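Local coordinates for putative exported protein (Aeromonas hydrophila subsp. hydrophila, PDB 4PJ2), which probably inhibits i-type lysozymes in the periplasm and binds a magnesium ion, at residues 11-17 and 96-100; 33-38 and 48-54; 89-94 and 106-112. All coordinates share one frame; numbering follows the deposited sequence.

Contact 1 of 3, residues 11-17 and 96-100; sequences LPSGQVV and TLNPQ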
loop_
_atom_site.group_PDB
_atom_site.type_symbol
_atom_site.label_atom_id
_atom_site.label_comp_id
_atom_site.label_asym_id
_atom_site.label_seq_id
_atom_site.Cartn_x
_atom_site.Cartn_y
_atom_site.Cartn_z
ATOM N N LEU A 11 -18.794 0.027 -17.612
ATOM C CA LEU A 11 -19.125 1.426 -17.431
ATOM C C LEU A 11 -20.547 1.686 -17.945
ATOM O O LEU A 11 -21.062 0.937 -18.776
ATOM C CB LEU A 11 -18.162 2.317 -18.205
ATOM C CG LEU A 11 -16.752 2.692 -17.733
ATOM C CD1 LEU A 11 -16.520 2.337 -16.282
ATOM C CD2 LEU A 11 -15.689 2.150 -18.620
ATOM N N PRO A 12 -21.186 2.771 -17.465
ATOM C CA PRO A 12 -22.544 3.062 -17.948
ATOM C C PRO A 12 -22.614 3.236 -19.472
ATOM O O PRO A 12 -23.643 2.959 -20.081
ATOM C CB PRO A 12 -22.904 4.369 -17.223
ATOM C CG PRO A 12 -22.096 4.364 -16.020
ATOM C CD PRO A 12 -20.803 3.662 -16.355
ATOM N N SER A 13 -21.514 3.663 -20.084
ATOM C CA SER A 13 -21.463 3.830 -21.535
ATOM C C SER A 13 -21.510 2.495 -22.294
ATOM O O SER A 13 -21.732 2.474 -23.506
ATOM C CB SER A 13 -20.151 4.504 -21.910
ATOM O OG SER A 13 -19.082 3.624 -21.604
ATOM N N GLY A 14 -21.276 1.393 -21.588
ATOM C CA GLY A 14 -21.097 0.095 -22.231
ATOM C C GLY A 14 -19.651 -0.325 -22.408
ATOM O O GLY A 14 -19.398 -1.501 -22.649
ATOM N N GLN A 15 -18.714 0.612 -22.309
ATOM C CA GLN A 15 -17.305 0.244 -22.323
ATOM C C GLN A 15 -16.992 -0.597 -21.114
ATOM O O GLN A 15 -17.730 -0.586 -20.111
ATOM C CB GLN A 15 -16.410 1.464 -22.337
ATOM C CG GLN A 15 -16.531 2.317 -23.556
ATOM C CD GLN A 15 -15.447 3.390 -23.611
ATOM O OE1 GLN A 15 -15.186 4.099 -22.634
ATOM N NE2 GLN A 15 -14.813 3.503 -24.745
ATOM N N VAL A 16 -15.883 -1.313 -21.193
ATOM C CA VAL A 16 -15.485 -2.222 -20.139
ATOM C C VAL A 16 -14.042 -1.920 -19.776
ATOM O O VAL A 16 -13.213 -1.658 -20.647
ATOM C CB VAL A 16 -15.631 -3.678 -20.598
ATOM C CG1 VAL A 16 -15.053 -4.649 -19.581
ATOM C CG2 VAL A 16 -17.087 -3.968 -20.894
ATOM N N VAL A 17 -13.740 -1.960 -18.487
ATOM C CA VAL A 17 -12.389 -1.706 -18.012
ATOM C C VAL A 17 -11.935 -2.888 -17.164
ATOM O O VAL A 17 -12.719 -3.475 -16.427
ATOM C CB VAL A 17 -12.312 -0.325 -17.266
ATOM C CG1 VAL A 17 -13.042 -0.353 -15.937
ATOM C CG2 VAL A 17 -10.910 0.092 -17.032
ATOM N N THR A 96 -10.222 9.320 -16.575
ATOM C CA THR A 96 -11.372 9.504 -17.452
ATOM C C THR A 96 -11.362 8.392 -18.480
ATOM O O THR A 96 -10.284 7.930 -18.884
ATOM C CB THR A 96 -11.376 10.862 -18.158
ATOM O OG1 THR A 96 -10.106 11.100 -18.761
ATOM C CG2 THR A 96 -11.668 11.960 -17.170
ATOM N N LEU A 97 -12.570 7.955 -18.856
ATOM C CA LEU A 97 -12.795 6.872 -19.817
ATOM C C LEU A 97 -14.182 6.999 -20.483
ATOM O O LEU A 97 -15.230 6.906 -19.825
ATOM C CB LEU A 97 -12.694 5.497 -19.176
ATOM C CG LEU A 97 -12.475 5.371 -17.679
ATOM C CD1 LEU A 97 -13.694 5.814 -16.900
ATOM C CD2 LEU A 97 -12.172 3.952 -17.360
ATOM N N ASN A 98 -14.192 7.178 -21.796
ATOM C CA ASN A 98 -15.446 7.278 -22.533
ATOM C C ASN A 98 -15.229 6.946 -24.013
ATOM O O ASN A 98 -14.093 6.881 -24.495
ATOM C CB ASN A 98 -16.063 8.674 -22.357
ATOM C CG ASN A 98 -15.117 9.779 -22.752
ATOM O OD1 ASN A 98 -14.791 9.937 -23.934
ATOM N ND2 ASN A 98 -14.671 10.559 -21.770
ATOM N N PRO A 99 -16.320 6.713 -24.743
ATOM C CA PRO A 99 -16.164 6.340 -26.151
ATOM C C PRO A 99 -15.508 7.430 -27.005
ATOM O O PRO A 99 -14.778 7.107 -27.942
ATOM C CB PRO A 99 -17.609 6.106 -26.605
ATOM C CG PRO A 99 -18.353 5.780 -25.371
ATOM C CD PRO A 99 -17.714 6.589 -24.287
ATOM N N GLN A 100 -15.753 8.697 -26.679
ATOM C CA GLN A 100 -15.302 9.805 -27.522
ATOM C C GLN A 100 -13.791 10.039 -27.429
ATOM O O GLN A 100 -13.128 10.282 -28.442
ATOM C CB GLN A 100 -16.043 11.100 -27.148
ATOM C CG GLN A 100 -17.550 11.078 -27.410
ATOM C CD GLN A 100 -18.315 10.142 -26.477
ATOM O OE1 GLN A 100 -17.942 9.948 -25.312
ATOM N NE2 GLN A 100 -19.385 9.544 -26.996
HETATM O O HOH W 1 -16.900 4.698 -20.659
HETATM O O HOH W 2 -12.865 5.215 -26.613
#
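The side-chain amide of Gln-15 lies over one face of the peptide that joins Asn-98 to Pro-99, its CD 3.6 Å from Asn-98 C, with the two planes inclined at roughly 40°. Gln-15 OE1 leans toward the Asn-98 end, 3.2 Å from Asn-98 C, and Gln-15 NE2 reaches the Pro-99 side, 3.4 Å from Pro-99 CA. Two waters link the polar ends. One lies within hydrogen-bonding distance of Gln-15 OE1, Ser-13 OG and Leu-97 O; a second accepts from Gln-15 NE2 and donates to Asn-98 O. The proline ring adds an apolar touch, with Pro-99 CD 4.0 Å from Ser-13 CB. Ser-13 belongs to the type I turn Leu-11 to Gly-14, which links strands 6-10 and 16-21 into a hairpin; its OG, set between the backbone N and the carbonyl carbon (chi1 66°), accepts from Gln-15 N in an ST turn. That hairpin end meets the end of strand 90-98, so the contact joins the two four-stranded antiparallel sheets of the fold. Deeper between them, Leu-97 CD2 touches Leu-11 CD2 at 4.1 Å, and these two side chains meet at about a right angle. Leu-77 also packs against Leu-97. Asn-98 turns away, its OD1 accepting from Glu-101 N.

Contact 2 of 3, residues 33-38 and 48-54; sequences DVRLYS and QFIDGKV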
loop_
_atom_site.group_PDB
_atom_site.type_symbol
_atom_site.label_atom_id
_atom_site.label_comp_id
_atom_site.label_asym_id
_atom_site.label_seq_id
_atom_site.Cartn_x
_atom_site.Cartn_y
_atom_site.Cartn_z
ATOM N N ASP A 33 -2.159 -1.915 -14.074
ATOM C CA ASP A 33 -2.595 -1.386 -15.344
ATOM C C ASP A 33 -4.100 -1.314 -15.399
ATOM O O ASP A 33 -4.802 -2.039 -14.695
ATOM C CB ASP A 33 -2.037 -2.179 -16.526
ATOM C CG ASP A 33 -2.478 -3.620 -16.553
ATOM O OD1 ASP A 33 -1.713 -4.486 -16.049
ATOM O OD2 ASP A 33 -3.562 -3.888 -17.126
ATOM N N VAL A 34 -4.550 -0.379 -16.219
ATOM C CA VAL A 34 -5.946 -0.171 -16.528
ATOM C C VAL A 34 -6.070 -0.358 -18.031
ATOM O O VAL A 34 -5.340 0.249 -18.784
ATOM C CB VAL A 34 -6.368 1.260 -16.158
ATOM C CG1 VAL A 34 -7.813 1.483 -16.538
ATOM C CG2 VAL A 34 -6.144 1.530 -14.671
ATOM N N ARG A 35 -7.000 -1.201 -18.443
ATOM C CA ARG A 35 -7.225 -1.495 -19.866
ATOM C C ARG A 35 -8.683 -1.225 -20.181
ATOM O O ARG A 35 -9.557 -1.666 -19.452
ATOM C CB ARG A 35 -6.867 -2.944 -20.199
ATOM C CG ARG A 35 -5.359 -3.219 -20.198
ATOM C CD ARG A 35 -5.083 -4.687 -20.334
ATOM N NE ARG A 35 -3.901 -5.088 -21.089
ATOM C CZ ARG A 35 -2.706 -5.390 -20.602
ATOM N NH1 ARG A 35 -2.396 -5.196 -19.331
ATOM N NH2 ARG A 35 -1.788 -5.846 -21.438
ATOM N N LEU A 36 -8.911 -0.497 -21.267
ATOM C CA LEU A 36 -10.237 -0.102 -21.709
ATOM C C LEU A 36 -10.584 -0.830 -22.989
ATOM O O LEU A 36 -9.770 -0.873 -23.928
ATOM C CB LEU A 36 -10.250 1.390 -21.963
ATOM C CG LEU A 36 -11.561 2.031 -22.379
ATOM C CD1 LEU A 36 -12.601 1.899 -21.279
ATOM C CD2 LEU A 36 -11.344 3.478 -22.745
ATOM N N TYR A 37 -11.794 -1.368 -23.014
ATOM C CA TYR A 37 -12.350 -2.127 -24.133
ATOM C C TYR A 37 -13.677 -1.500 -24.548
ATOM O O TYR A 37 -14.372 -0.902 -23.727
ATOM C CB TYR A 37 -12.596 -3.582 -23.718
ATOM C CG TYR A 37 -11.356 -4.286 -23.218
ATOM C CD1 TYR A 37 -10.621 -5.129 -24.054
ATOM C CD2 TYR A 37 -10.903 -4.089 -21.905
ATOM C CE1 TYR A 37 -9.481 -5.742 -23.601
ATOM C CE2 TYR A 37 -9.763 -4.701 -21.464
ATOM C CZ TYR A 37 -9.054 -5.531 -22.307
ATOM O OH TYR A 37 -7.915 -6.118 -21.819
ATOM N N SER A 38 -14.071 -1.649 -25.801
ATOM C CA SER A 38 -15.311 -1.036 -26.255
ATOM C C SER A 38 -16.538 -1.680 -25.639
ATOM O O SER A 38 -17.542 -1.004 -25.472
ATOM C CB SER A 38 -15.437 -1.120 -27.775
ATOM O OG SER A 38 -15.816 -2.432 -28.138
ATOM N N GLN A 48 -12.511 -6.203 -27.814
ATOM C CA GLN A 48 -12.169 -5.017 -28.582
ATOM C C GLN A 48 -11.392 -4.013 -27.734
ATOM O O GLN A 48 -11.949 -3.036 -27.204
ATOM C CB GLN A 48 -13.431 -4.415 -29.169
ATOM C CG GLN A 48 -13.196 -3.453 -30.284
ATOM C CD GLN A 48 -14.418 -3.290 -31.165
ATOM O OE1 GLN A 48 -15.412 -2.681 -30.759
ATOM N NE2 GLN A 48 -14.351 -3.825 -32.380
ATOM N N PHE A 49 -10.115 -4.263 -27.597
ATOM C CA PHE A 49 -9.237 -3.406 -26.852
ATOM C C PHE A 49 -9.139 -2.036 -27.476
ATOM O O PHE A 49 -9.003 -1.912 -28.683
ATOM C CB PHE A 49 -7.848 -4.069 -26.788
ATOM C CG PHE A 49 -6.796 -3.203 -26.153
ATOM C CD1 PHE A 49 -6.749 -3.018 -24.787
ATOM C CD2 PHE A 49 -5.859 -2.565 -26.942
ATOM C CE1 PHE A 49 -5.779 -2.224 -24.235
ATOM C CE2 PHE A 49 -4.880 -1.778 -26.382
ATOM C CZ PHE A 49 -4.850 -1.613 -25.024
ATOM N N ILE A 50 -9.144 -1.009 -26.628
ATOM C CA ILE A 50 -8.977 0.376 -27.060
ATOM C C ILE A 50 -7.639 0.979 -26.626
ATOM O O ILE A 50 -6.873 1.491 -27.445
ATOM C CB ILE A 50 -10.143 1.260 -26.545
ATOM C CG1 ILE A 50 -11.471 0.787 -27.133
ATOM C CG2 ILE A 50 -9.888 2.733 -26.869
ATOM C CD1 ILE A 50 -12.697 1.453 -26.540
ATOM N N ASP A 51 -7.359 0.946 -25.327
ATOM C CA ASP A 51 -6.148 1.576 -24.797
ATOM C C ASP A 51 -5.869 1.046 -23.401
ATOM O O ASP A 51 -6.739 0.484 -22.744
ATOM C CB ASP A 51 -6.299 3.099 -24.774
ATOM C CG ASP A 51 -4.986 3.838 -24.566
ATOM O OD1 ASP A 51 -3.897 3.273 -24.805
ATOM O OD2 ASP A 51 -5.052 4.999 -24.137
ATOM N N GLY A 52 -4.641 1.233 -22.939
ATOM C CA GLY A 52 -4.276 0.842 -21.598
ATOM C C GLY A 52 -3.160 1.704 -21.078
ATOM O O GLY A 52 -2.426 2.300 -21.866
ATOM N N LYS A 53 -3.043 1.761 -19.751
ATOM C CA LYS A 53 -2.013 2.542 -19.087
ATOM C C LYS A 53 -1.473 1.754 -17.916
ATOM O O LYS A 53 -2.219 1.041 -17.244
ATOM C CB LYS A 53 -2.588 3.864 -18.581
ATOM C CG LYS A 53 -3.142 4.753 -19.649
ATOM C CD LYS A 53 -2.071 5.386 -20.493
ATOM C CE LYS A 53 -2.673 6.024 -21.736
ATOM N NZ LYS A 53 -1.633 6.703 -22.552
ATOM N N VAL A 54 -0.176 1.908 -17.659
ATOM C CA VAL A 54 0.482 1.257 -16.536
ATOM C C VAL A 54 0.977 2.344 -15.583
ATOM O O VAL A 54 1.609 3.305 -16.021
ATOM C CB VAL A 54 1.697 0.409 -16.990
ATOM C CG1 VAL A 54 2.176 -0.444 -15.833
ATOM C CG2 VAL A 54 1.331 -0.466 -18.176
#
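Phe-49 presents the edge of its ring to one face of the Tyr-37 ring in a T-shaped pair, with centroids 5.8 Å apart and planes at 71°. With CG anti to the backbone N (chi1 174°), the phenylalanine lies along the strand, which also brings the Phe-49 CE1 edge to Arg-35 CG, 4.2 Å off. The arginine then bends back along its own strand: Arg-35 NH1 forms a salt bridge with Asp-33 OD2 at 2.8 Å, approaching from above the carboxylate plane while the oxygen stays close to the guanidinium plane. Val-54 shares this face. On the other, Val-34 and Leu-36 are buried against Leu-103 of the second sheet, and Asp-51 and Lys-53 lie beside them with their ends leading away. Ile-50 swings its CD1 to within 3.5 Å of Ser-38 N, beside the backbone bond from Ser-38 N to Gln-48 O. Strands 30-37 and 49-57 form an antiparallel hairpin with a classic beta bulge: Leu-36 O takes a good bond from Ile-50 N at 2.8 Å and a weak one from Asp-51 N. The ion pair thus holds the arginine's charged end along its own strand, while its aliphatic CG stays against the edge of Phe-49.

Contact 3 of 3, residues 89-94 and 106-112; sequences YLSADA and FNHVEGL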
loop_
_atom_site.group_PDB
_atom_site.type_symbol
_atom_site.label_atom_id
_atom_site.label_comp_id
_atom_site.label_asym_id
_atom_site.label_seq_id
_atom_site.Cartn_x
_atom_site.Cartn_y
_atom_site.Cartn_z
ATOM N N TYR A 89 -1.249 4.051 4.596
ATOM C CA TYR A 89 -1.589 5.270 3.882
ATOM C C TYR A 89 -2.216 4.963 2.531
ATOM O O TYR A 89 -1.823 4.023 1.822
ATOM C CB TYR A 89 -0.357 6.143 3.677
ATOM C CG TYR A 89 0.323 6.454 4.987
ATOM C CD1 TYR A 89 -0.277 7.301 5.916
ATOM C CD2 TYR A 89 1.551 5.901 5.321
ATOM C CE1 TYR A 89 0.312 7.582 7.135
ATOM C CE2 TYR A 89 2.154 6.189 6.546
ATOM C CZ TYR A 89 1.515 7.035 7.444
ATOM O OH TYR A 89 2.041 7.355 8.669
ATOM N N LEU A 90 -3.197 5.774 2.175
ATOM C CA LEU A 90 -3.906 5.596 0.913
ATOM C C LEU A 90 -3.369 6.517 -0.155
ATOM O O LEU A 90 -3.007 7.669 0.057
ATOM C CB LEU A 90 -5.406 5.861 1.102
ATOM C CG LEU A 90 -6.130 4.924 2.073
ATOM C CD1 LEU A 90 -7.602 5.325 2.194
ATOM C CD2 LEU A 90 -6.027 3.468 1.680
ATOM N N SER A 91 -3.349 5.969 -1.365
ATOM C CA SER A 91 -3.079 6.739 -2.562
ATOM C C SER A 91 -4.144 6.351 -3.570
ATOM O O SER A 91 -4.846 5.355 -3.402
ATOM C CB SER A 91 -1.658 6.468 -3.080
ATOM O OG SER A 91 -1.437 5.081 -3.286
ATOM N N ALA A 92 -4.321 7.176 -4.580
ATOM C CA ALA A 92 -5.319 6.862 -5.581
ATOM C C ALA A 92 -5.025 7.613 -6.846
ATOM O O ALA A 92 -4.501 8.727 -6.819
ATOM C CB ALA A 92 -6.711 7.221 -5.088
ATOM N N ASP A 93 -5.389 6.987 -7.955
ATOM C CA ASP A 93 -5.366 7.611 -9.266
ATOM C C ASP A 93 -6.770 7.624 -9.829
ATOM O O ASP A 93 -7.503 6.652 -9.691
ATOM C CB ASP A 93 -4.445 6.832 -10.206
ATOM C CG ASP A 93 -3.042 6.774 -9.691
ATOM O OD1 ASP A 93 -2.399 7.841 -9.608
ATOM O OD2 ASP A 93 -2.595 5.667 -9.325
ATOM N N ALA A 94 -7.130 8.731 -10.458
ATOM C CA ALA A 94 -8.405 8.840 -11.157
ATOM C C ALA A 94 -8.162 8.880 -12.666
ATOM O O ALA A 94 -7.202 9.505 -13.125
ATOM C CB ALA A 94 -9.170 10.086 -10.708
ATOM N N PHE A 106 -6.643 11.495 -14.727
ATOM C CA PHE A 106 -7.353 12.715 -14.363
ATOM C C PHE A 106 -6.734 13.365 -13.114
ATOM O O PHE A 106 -6.683 14.588 -13.066
ATOM C CB PHE A 106 -8.853 12.414 -14.199
ATOM C CG PHE A 106 -9.649 13.558 -13.648
ATOM C CD1 PHE A 106 -10.072 14.585 -14.475
ATOM C CD2 PHE A 106 -9.992 13.595 -12.312
ATOM C CE1 PHE A 106 -10.820 15.644 -13.974
ATOM C CE2 PHE A 106 -10.738 14.644 -11.800
ATOM C CZ PHE A 106 -11.153 15.672 -12.633
ATOM N N ASN A 107 -6.217 12.578 -12.154
ATOM C CA ASN A 107 -5.577 13.122 -10.934
ATOM C C ASN A 107 -4.899 12.009 -10.102
ATOM O O ASN A 107 -5.132 10.835 -10.361
ATOM C CB ASN A 107 -6.640 13.855 -10.108
ATOM C CG ASN A 107 -6.060 14.823 -9.088
ATOM O OD1 ASN A 107 -4.861 15.111 -9.063
ATOM N ND2 ASN A 107 -6.932 15.348 -8.249
ATOM N N HIS A 108 -4.060 12.396 -9.135
ATOM C CA HIS A 108 -3.383 11.479 -8.204
ATOM C C HIS A 108 -3.318 12.100 -6.806
ATOM O O HIS A 108 -3.073 13.290 -6.681
ATOM C CB HIS A 108 -1.958 11.179 -8.709
ATOM C CG HIS A 108 -1.103 10.402 -7.751
ATOM N ND1 HIS A 108 -1.125 9.027 -7.671
ATOM C CD2 HIS A 108 -0.170 10.814 -6.860
ATOM C CE1 HIS A 108 -0.252 8.625 -6.762
ATOM N NE2 HIS A 108 0.339 9.692 -6.251
ATOM N N VAL A 109 -3.529 11.291 -5.770
ATOM C CA VAL A 109 -3.298 11.713 -4.386
ATOM C C VAL A 109 -2.547 10.603 -3.677
ATOM O O VAL A 109 -2.601 9.453 -4.100
ATOM C CB VAL A 109 -4.621 12.019 -3.640
ATOM C CG1 VAL A 109 -5.315 13.212 -4.282
ATOM C CG2 VAL A 109 -5.533 10.801 -3.595
ATOM N N GLU A 110 -1.838 10.937 -2.612
ATOM C CA GLU A 110 -1.087 9.933 -1.868
ATOM C C GLU A 110 -0.799 10.435 -0.462
ATOM O O GLU A 110 -0.945 11.630 -0.165
ATOM C CB GLU A 110 0.221 9.563 -2.570
ATOM C CG GLU A 110 1.189 10.694 -2.734
ATOM C CD GLU A 110 2.487 10.193 -3.307
ATOM O OE1 GLU A 110 2.513 9.887 -4.516
ATOM O OE2 GLU A 110 3.468 10.060 -2.548
ATOM N N GLY A 111 -0.446 9.503 0.407
ATOM C CA GLY A 111 -0.079 9.822 1.775
ATOM C C GLY A 111 -1.267 10.154 2.651
ATOM O O GLY A 111 -1.107 10.814 3.691
ATOM N N LEU A 112 -2.454 9.714 2.267
ATOM C CA LEU A 112 -3.681 9.986 3.028
ATOM C C LEU A 112 -3.797 9.034 4.185
ATOM O O LEU A 112 -3.382 7.897 4.124
ATOM C CB LEU A 112 -4.894 9.760 2.131
ATOM C CG LEU A 112 -5.378 10.882 1.223
ATOM C CD1 LEU A 112 -4.302 11.548 0.459
ATOM C CD2 LEU A 112 -6.413 10.335 0.263
HETATM O O HOH W 3 -2.338 9.521 -11.803
#
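Ala-92 CB meets Val-109 CG2 at 4.1 Å, and on the same face of the strand pair Leu-90 CB lies 4.1 Å from Leu-112 CB while Ala-94 CB touches the Phe-106 ring at its edge, 3.9 Å from CD2. This apolar row is the close-packed part of the contact, since helix 118-123 lies against it: Val-118 rests on Leu-90 and Ala-92, Leu-122 on Val-109 and Ala-121 on Leu-112. Phe-106, its CG anti to the backbone N (chi1 172°), reaches out toward Leu-69 and Asn-70 in the magnesium-binding loop. The strands 90-98 and 102-112 form an antiparallel hairpin interrupted by two bulges. Phe-106 and Asn-107 together face Ala-94 in a classic bulge, where Ala-94 O takes a short bond from Phe-106 N (2.6 Å) and a weak one from Asn-107 N. At the far end Gly-111 and Leu-112 face Leu-90 in a G1 bulge, with Gly-111 at a positive phi of 76°. The other face is polar and more open, with His-108 and Glu-110 exposed. There the imidazole stands beside Asp-93, pointing the same way, with ring and carboxylate planes 25° apart. His-108 ND1 donates to Asp-93 OD1 at 2.6 Å, on its syn side but tilted well out of the carboxylate plane, and His-108 NE2 donates to the anti lone pair of Glu-110 OE1 at 2.8 Å, so both ring nitrogens are held and the ring's rotation is fixed. Two carboxylates at its edges would probably favour the protonated imidazolium. A water also donates to Asp-93 OD1, and OD2 bonds to Tyr-32 OH. Near the G1 bulge, Tyr-89 holds the edge of its ring to Leu-112 O, 3.6 Å from CD1, and its OH bonds to a polar side chain of another protein's chain.

In the fold
Contacts 2 and 3 each pair two strands within one of the two antiparallel sheets, whereas contact 1 ties the sheets to each other. Contact 1 adjoins contact 2 directly, their centres 10 Å apart: Val-16 O and Tyr-37 N, 2.8 Å apart, form a probable hydrogen bond, as strands 16-21 and 30-37 are neighbours. Contact 3 lies about 22 Å from contact 1, centre to centre, on the opposite side of the chain's centre, yet strand 90-98 serves both, and Thr-96 CG2 touches Phe-106 CD1 at 4.1 Å. The magnesium ion, bound by Asp-68, Asn-70, Asp-72, Gln-74 and Glu-76, lies beside this junction, about 7 Å from the side chains of both Asn-98 and Phe-106.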